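Local coordinates for zinc finger (CCCH type) motif-containing protein (Toxoplasma gondii, PDB 7NG2) that probably reads N6-methyladenosine marks in RNA through its YTH domain, the part of the longer zinc-finger protein present in this chain, at residues S25-S30 / L58-N63; R15-K20 / S47-S52. All blocks are in the same frame, centred on the assembly; numbering follows the deposited sequence. Where two conformers were deposited one is given.

Contact 1 of 2, residues S25-S30 / L58-N63; sequences SNIYTS and LLFSAN
Ile27, on helix 24-33, meets Phe60, on strand 55-62, and these two residues bury most of the surface in this contact. The terminal methyl CD1 of Ile27 touches ring atom CD2 of Phe60 at 3.7 Å. The side chains run antiparallel past one another, and the methyl approaches the ring obliquely. Ile27 carries CG1 anti to its carbonyl carbon (chi1 -60°), which turns the longer branch, and with it CD1, toward the strand. A second conformer of Ile27 was modelled, so this detail holds for one of the two.

Ser30 lies about one turn further on. Its OG is 4.3 Å from CZ of Phe60, also at an oblique angle. This is packing, with no hydrogen bond. The hydroxyl is hydrogen-bonded instead to Val35 O and Trp102 NE1. Ala62 adds a little coverage, with its CB directed at the helix.

The Phe60 ring also stacks with Trp102 and meets Trp36 edge-to-face. Ile27 also touches Trp102, so the helix borders this aromatic cluster. Ile27, Ser30 and Phe60 are all buried. This is a helix packed through aliphatic and aromatic side chains on one face of the central mixed sheet of the YTH domain.

Contact 2 of 2, residues R15-K20 / S47-S52; sequences RFFIIK and SNAFTS
Ala49 on helix 40-52 packs against Arg15 and Phe17, two residues of strand 14-21. The apolar part of the contact centres on its methyl group. Ala49 CB is 3.9 Å from CE1 of Phe17, and CZ of the same ring is almost as near. The methyl comes to the ring obliquely. The same CB sits over one face of the Arg15 guanidinium, 3.8 Å from NH1. Arg15 bends at its third torsion (chi3 71°), and this brings the flat group across the methyl. CD of Arg15 also lies close to Ala49 CB, at 4.1 Å. One small side chain thus touches both an aromatic ring and a guanidinium plane.

Helix 40-52 packs here over the parallel neighbours 14-21 and 55-62 in the sheet of the YTH domain. Ala49 also touches Val56 of strand 55-62. Phe17 reaches back to Lys45 and Leu46, so the ring packs along about one turn of the helix.

The polar part lies where Arg15 is partly exposed and Ser52 exposed to solvent. No direct hydrogen bond joins the two segments, but a water bridges them. It accepts from Arg15 NH1 at 2.9 Å and donates to Ser52 OG over a short 2.5 Å. Ser52 OG in turn gives its own proton to Asn48 O at 2.7 Å. That donor stands 17° from the carbonyl plane, with a C=O...donor angle of 148°. The hydroxyl therefore has one bond as donor and one as acceptor, which should limit its rotation. The charge of Arg15 is met elsewhere: NE forms a salt bridge with Glu134 OE2, which ties the guanidinium to the outer strand 134-135.

In the fold
The centres of contacts 1 and 2 lie about 16 Å apart, on opposite sides of the chain's centre. Their segments alternate along the chain: 15-20, 25-30, 47-52, 58-63. Strands 14-21 and 55-62 are parallel neighbours in the mixed sheet, and helices 24-33 and 40-52 belong to the chain that links them. Each contact pairs a helix with the strand it does not adjoin in sequence, though Ile27 also touches Ser21. The contacts also meet directly: Leu59 N is 2.8 Å from Phe17 O, a probable hydrogen bond. Both helices pack on one face of this strand pair, while helix 137-149 meets Leu59 on the other, forming the layered alpha/beta core of the YTH domain.

Contact 1 of 2, residues S25-S30 / L58-N63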
loop_
_atom_site.group_PDB
_atom_site.type_symbol
_atom_site.label_atom_id
_atom_site.label_comp_id
_atom_site.label_asym_id
_atom_site.label_seq_id
_atom_site.Cartn_x
_atom_site.Cartn_y
_atom_site.Cartn_z
ATOM N N SER A 25 9.243 10.840 -5.101
ATOM C CA SER A 25 8.389 11.688 -5.926
ATOM C C SER A 25 7.145 10.945 -6.393
ATOM O O SER A 25 6.082 11.556 -6.549
ATOM C CB SER A 25 9.177 12.253 -7.114
ATOM O OG SER A 25 9.629 11.233 -7.990
ATOM N N ASN A 26 7.246 9.632 -6.602
ATOM C CA ASN A 26 6.056 8.869 -6.965
ATOM C C ASN A 26 5.071 8.786 -5.800
ATOM O O ASN A 26 3.851 8.826 -6.010
ATOM C CB ASN A 26 6.448 7.476 -7.462
ATOM C CG ASN A 26 7.137 7.515 -8.813
ATOM O OD1 ASN A 26 6.996 8.477 -9.567
ATOM N ND2 ASN A 26 7.878 6.464 -9.126
ATOM N N ILE A 27 5.583 8.659 -4.572
ATOM C CA ILE A 27 4.727 8.704 -3.388
ATOM C C ILE A 27 4.013 10.045 -3.302
ATOM O O ILE A 27 2.805 10.112 -3.038
ATOM C CB ILE A 27 5.552 8.422 -2.118
ATOM C CG1 ILE A 27 6.206 7.042 -2.195
ATOM C CG2 ILE A 27 4.670 8.545 -0.873
ATOM C CD1 ILE A 27 5.219 5.903 -2.193
ATOM N N TYR A 28 4.748 11.136 -3.530
ATOM C CA TYR A 28 4.139 12.461 -3.478
ATOM C C TYR A 28 3.025 12.586 -4.508
ATOM O O TYR A 28 1.941 13.096 -4.202
ATOM C CB TYR A 28 5.196 13.543 -3.702
ATOM C CG TYR A 28 6.313 13.536 -2.688
ATOM C CD1 TYR A 28 6.097 13.119 -1.380
ATOM C CD2 TYR A 28 7.594 13.944 -3.044
ATOM C CE1 TYR A 28 7.128 13.116 -0.452
ATOM C CE2 TYR A 28 8.627 13.942 -2.126
ATOM C CZ TYR A 28 8.390 13.525 -0.833
ATOM O OH TYR A 28 9.420 13.521 0.078
ATOM N N THR A 29 3.268 12.108 -5.728
ATOM C CA THR A 29 2.232 12.122 -6.754
ATOM C C THR A 29 1.026 11.293 -6.330
ATOM O O THR A 29 -0.125 11.688 -6.554
ATOM C CB THR A 29 2.820 11.605 -8.067
ATOM O OG1 THR A 29 3.846 12.506 -8.506
ATOM C CG2 THR A 29 1.753 11.504 -9.135
ATOM N N SER A 30 1.272 10.140 -5.706
ATOM C CA SER A 30 0.186 9.280 -5.250
ATOM C C SER A 30 -0.678 9.983 -4.209
ATOM O O SER A 30 -1.912 9.902 -4.261
ATOM C CB SER A 30 0.775 7.990 -4.679
ATOM O OG SER A 30 -0.247 7.089 -4.281
ATOM N N LEU A 58 -2.923 -0.958 1.300
ATOM C CA LEU A 58 -1.611 -0.846 0.678
ATOM C C LEU A 58 -0.709 -0.095 1.644
ATOM O O LEU A 58 -1.013 1.036 2.024
ATOM C CB LEU A 58 -1.726 -0.094 -0.644
ATOM C CG LEU A 58 -2.782 -0.665 -1.589
ATOM C CD1 LEU A 58 -2.881 0.241 -2.786
ATOM C CD2 LEU A 58 -2.469 -2.089 -2.032
ATOM N N LEU A 59 0.395 -0.723 2.032
ATOM C CA LEU A 59 1.311 -0.191 3.041
ATOM C C LEU A 59 2.563 0.256 2.299
ATOM O O LEU A 59 3.303 -0.582 1.770
ATOM C CB LEU A 59 1.640 -1.273 4.070
ATOM C CG LEU A 59 0.544 -1.601 5.106
ATOM C CD1 LEU A 59 -0.784 -2.091 4.503
ATOM C CD2 LEU A 59 1.067 -2.607 6.134
ATOM N N PHE A 60 2.784 1.567 2.241
ATOM C CA PHE A 60 3.783 2.135 1.338
ATOM C C PHE A 60 5.147 2.237 2.003
ATOM O O PHE A 60 5.267 2.768 3.111
ATOM C CB PHE A 60 3.337 3.516 0.885
ATOM C CG PHE A 60 2.223 3.488 -0.126
ATOM C CD1 PHE A 60 0.897 3.465 0.280
ATOM C CD2 PHE A 60 2.502 3.479 -1.487
ATOM C CE1 PHE A 60 -0.137 3.451 -0.644
ATOM C CE2 PHE A 60 1.469 3.456 -2.417
ATOM C CZ PHE A 60 0.153 3.436 -1.989
ATOM N N SER A 61 6.173 1.763 1.301
ATOM C CA SER A 61 7.553 1.785 1.782
ATOM C C SER A 61 8.481 2.137 0.623
ATOM O O SER A 61 8.732 1.309 -0.258
ATOM C CB SER A 61 7.916 0.426 2.376
ATOM O OG SER A 61 9.296 0.384 2.688
ATOM N N ALA A 62 9.010 3.353 0.631
ATOM C CA ALA A 62 9.960 3.736 -0.402
ATOM C C ALA A 62 11.249 2.931 -0.265
ATOM O O ALA A 62 11.689 2.608 0.843
ATOM C CB ALA A 62 10.269 5.228 -0.291
ATOM N N ASN A 63 11.834 2.572 -1.403
ATOM C CA ASN A 63 13.079 1.812 -1.402
ATOM C C ASN A 63 14.141 2.536 -0.582
ATOM O O ASN A 63 14.403 3.722 -0.790
ATOM C CB ASN A 63 13.578 1.652 -2.841
ATOM C CG ASN A 63 12.747 0.676 -3.664
ATOM O OD1 ASN A 63 11.861 -0.006 -3.158
ATOM N ND2 ASN A 63 13.048 0.606 -4.958
#

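Contact 2 of 2, residues R15-K20 / S47-S52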
loop_
_atom_site.group_PDB
_atom_site.type_symbol
_atom_site.label_atom_id
_atom_site.label_comp_id
_atom_site.label_asym_id
_atom_site.label_seq_id
_atom_site.Cartn_x
_atom_site.Cartn_y
_atom_site.Cartn_z
ATOM N N ARG A 15 -7.355 -7.434 3.327
ATOM C CA ARG A 15 -6.071 -7.958 2.889
ATOM C C ARG A 15 -5.093 -6.801 2.850
ATOM O O ARG A 15 -5.477 -5.658 2.605
ATOM C CB ARG A 15 -6.168 -8.666 1.530
ATOM C CG ARG A 15 -6.972 -9.969 1.613
ATOM C CD ARG A 15 -7.163 -10.644 0.272
ATOM N NE ARG A 15 -5.913 -11.206 -0.214
ATOM C CZ ARG A 15 -5.811 -11.892 -1.342
ATOM N NH1 ARG A 15 -6.889 -12.090 -2.086
ATOM N NH2 ARG A 15 -4.641 -12.380 -1.712
ATOM N N PHE A 16 -3.820 -7.104 3.097
ATOM C CA PHE A 16 -2.785 -6.098 3.331
ATOM C C PHE A 16 -1.573 -6.406 2.463
ATOM O O PHE A 16 -1.019 -7.511 2.541
ATOM C CB PHE A 16 -2.339 -6.133 4.797
ATOM C CG PHE A 16 -3.436 -5.900 5.800
ATOM C CD1 PHE A 16 -4.229 -6.948 6.245
ATOM C CD2 PHE A 16 -3.654 -4.637 6.318
ATOM C CE1 PHE A 16 -5.221 -6.734 7.190
ATOM C CE2 PHE A 16 -4.649 -4.419 7.267
ATOM C CZ PHE A 16 -5.437 -5.476 7.689
ATOM N N PHE A 17 -1.155 -5.440 1.655
ATOM C CA PHE A 17 -0.038 -5.640 0.736
ATOM C C PHE A 17 0.978 -4.530 0.933
ATOM O O PHE A 17 0.611 -3.365 1.082
ATOM C CB PHE A 17 -0.506 -5.613 -0.726
ATOM C CG PHE A 17 -1.462 -6.712 -1.061
ATOM C CD1 PHE A 17 -2.830 -6.542 -0.877
ATOM C CD2 PHE A 17 -1.002 -7.927 -1.547
ATOM C CE1 PHE A 17 -3.726 -7.555 -1.179
ATOM C CE2 PHE A 17 -1.899 -8.948 -1.848
ATOM C CZ PHE A 17 -3.265 -8.757 -1.662
ATOM N N ILE A 18 2.260 -4.895 0.933
ATOM C CA ILE A 18 3.352 -3.922 0.977
ATOM C C ILE A 18 3.635 -3.435 -0.443
ATOM O O ILE A 18 3.728 -4.230 -1.383
ATOM C CB ILE A 18 4.594 -4.529 1.656
ATOM C CG1 ILE A 18 4.231 -4.853 3.117
ATOM C CG2 ILE A 18 5.795 -3.575 1.582
ATOM C CD1 ILE A 18 5.247 -5.623 3.904
ATOM N N ILE A 19 3.732 -2.119 -0.601
ATOM C CA ILE A 19 4.034 -1.474 -1.873
ATOM C C ILE A 19 5.397 -0.816 -1.738
ATOM O O ILE A 19 5.629 -0.057 -0.795
ATOM C CB ILE A 19 2.975 -0.408 -2.194
ATOM C CG1 ILE A 19 1.610 -1.053 -2.435
ATOM C CG2 ILE A 19 3.426 0.459 -3.370
ATOM C CD1 ILE A 19 1.563 -1.894 -3.682
ATOM N N LYS A 20 6.285 -1.079 -2.689
ATOM C CA LYS A 20 7.588 -0.433 -2.728
ATOM C C LYS A 20 7.597 0.630 -3.821
ATOM O O LYS A 20 6.931 0.495 -4.847
ATOM C CB LYS A 20 8.699 -1.455 -2.989
ATOM C CG LYS A 20 8.837 -2.549 -1.931
ATOM C CD LYS A 20 9.147 -2.003 -0.533
ATOM C CE LYS A 20 10.552 -1.426 -0.481
ATOM N NZ LYS A 20 10.934 -1.114 0.935
ATOM N N SER A 47 -6.138 -6.775 -8.185
ATOM C CA SER A 47 -7.485 -6.755 -8.745
ATOM C C SER A 47 -8.338 -7.862 -8.155
ATOM O O SER A 47 -9.504 -7.640 -7.808
ATOM C CB SER A 47 -7.426 -6.906 -10.263
ATOM O OG SER A 47 -6.785 -5.802 -10.862
ATOM N N ASN A 48 -7.789 -9.074 -8.080
ATOM C CA ASN A 48 -8.544 -10.192 -7.521
ATOM C C ASN A 48 -8.838 -9.989 -6.045
ATOM O O ASN A 48 -9.895 -10.404 -5.567
ATOM C CB ASN A 48 -7.817 -11.511 -7.785
ATOM C CG ASN A 48 -7.848 -11.887 -9.245
ATOM O OD1 ASN A 48 -8.646 -11.346 -10.001
ATOM N ND2 ASN A 48 -6.989 -12.806 -9.651
ATOM N N ALA A 49 -7.926 -9.341 -5.321
ATOM C CA ALA A 49 -8.199 -8.989 -3.933
ATOM C C ALA A 49 -9.288 -7.923 -3.839
ATOM O O ALA A 49 -10.177 -8.006 -2.986
ATOM C CB ALA A 49 -6.908 -8.520 -3.258
ATOM N N PHE A 50 -9.240 -6.921 -4.718
ATOM C CA PHE A 50 -10.180 -5.800 -4.652
ATOM C C PHE A 50 -11.624 -6.255 -4.820
ATOM O O PHE A 50 -12.524 -5.767 -4.126
ATOM C CB PHE A 50 -9.841 -4.757 -5.724
ATOM C CG PHE A 50 -10.795 -3.593 -5.753
ATOM C CD1 PHE A 50 -10.705 -2.578 -4.817
ATOM C CD2 PHE A 50 -11.811 -3.535 -6.696
ATOM C CE1 PHE A 50 -11.591 -1.515 -4.836
ATOM C CE2 PHE A 50 -12.700 -2.479 -6.716
ATOM C CZ PHE A 50 -12.597 -1.469 -5.794
ATOM N N THR A 51 -11.871 -7.179 -5.744
ATOM C CA THR A 51 -13.238 -7.608 -5.989
ATOM C C THR A 51 -13.768 -8.545 -4.914
ATOM O O THR A 51 -14.984 -8.691 -4.789
ATOM C CB THR A 51 -13.336 -8.279 -7.365
ATOM O OG1 THR A 51 -12.542 -9.473 -7.389
ATOM C CG2 THR A 51 -12.871 -7.333 -8.479
ATOM N N SER A 52 -12.894 -9.170 -4.134
ATOM C CA SER A 52 -13.284 -10.244 -3.230
ATOM C C SER A 52 -12.989 -9.954 -1.767
ATOM O O SER A 52 -13.085 -10.864 -0.945
ATOM C CB SER A 52 -12.586 -11.541 -3.638
ATOM O OG SER A 52 -11.182 -11.414 -3.459
HETATM O O HOH W 1 -9.707 -12.046 -1.503
#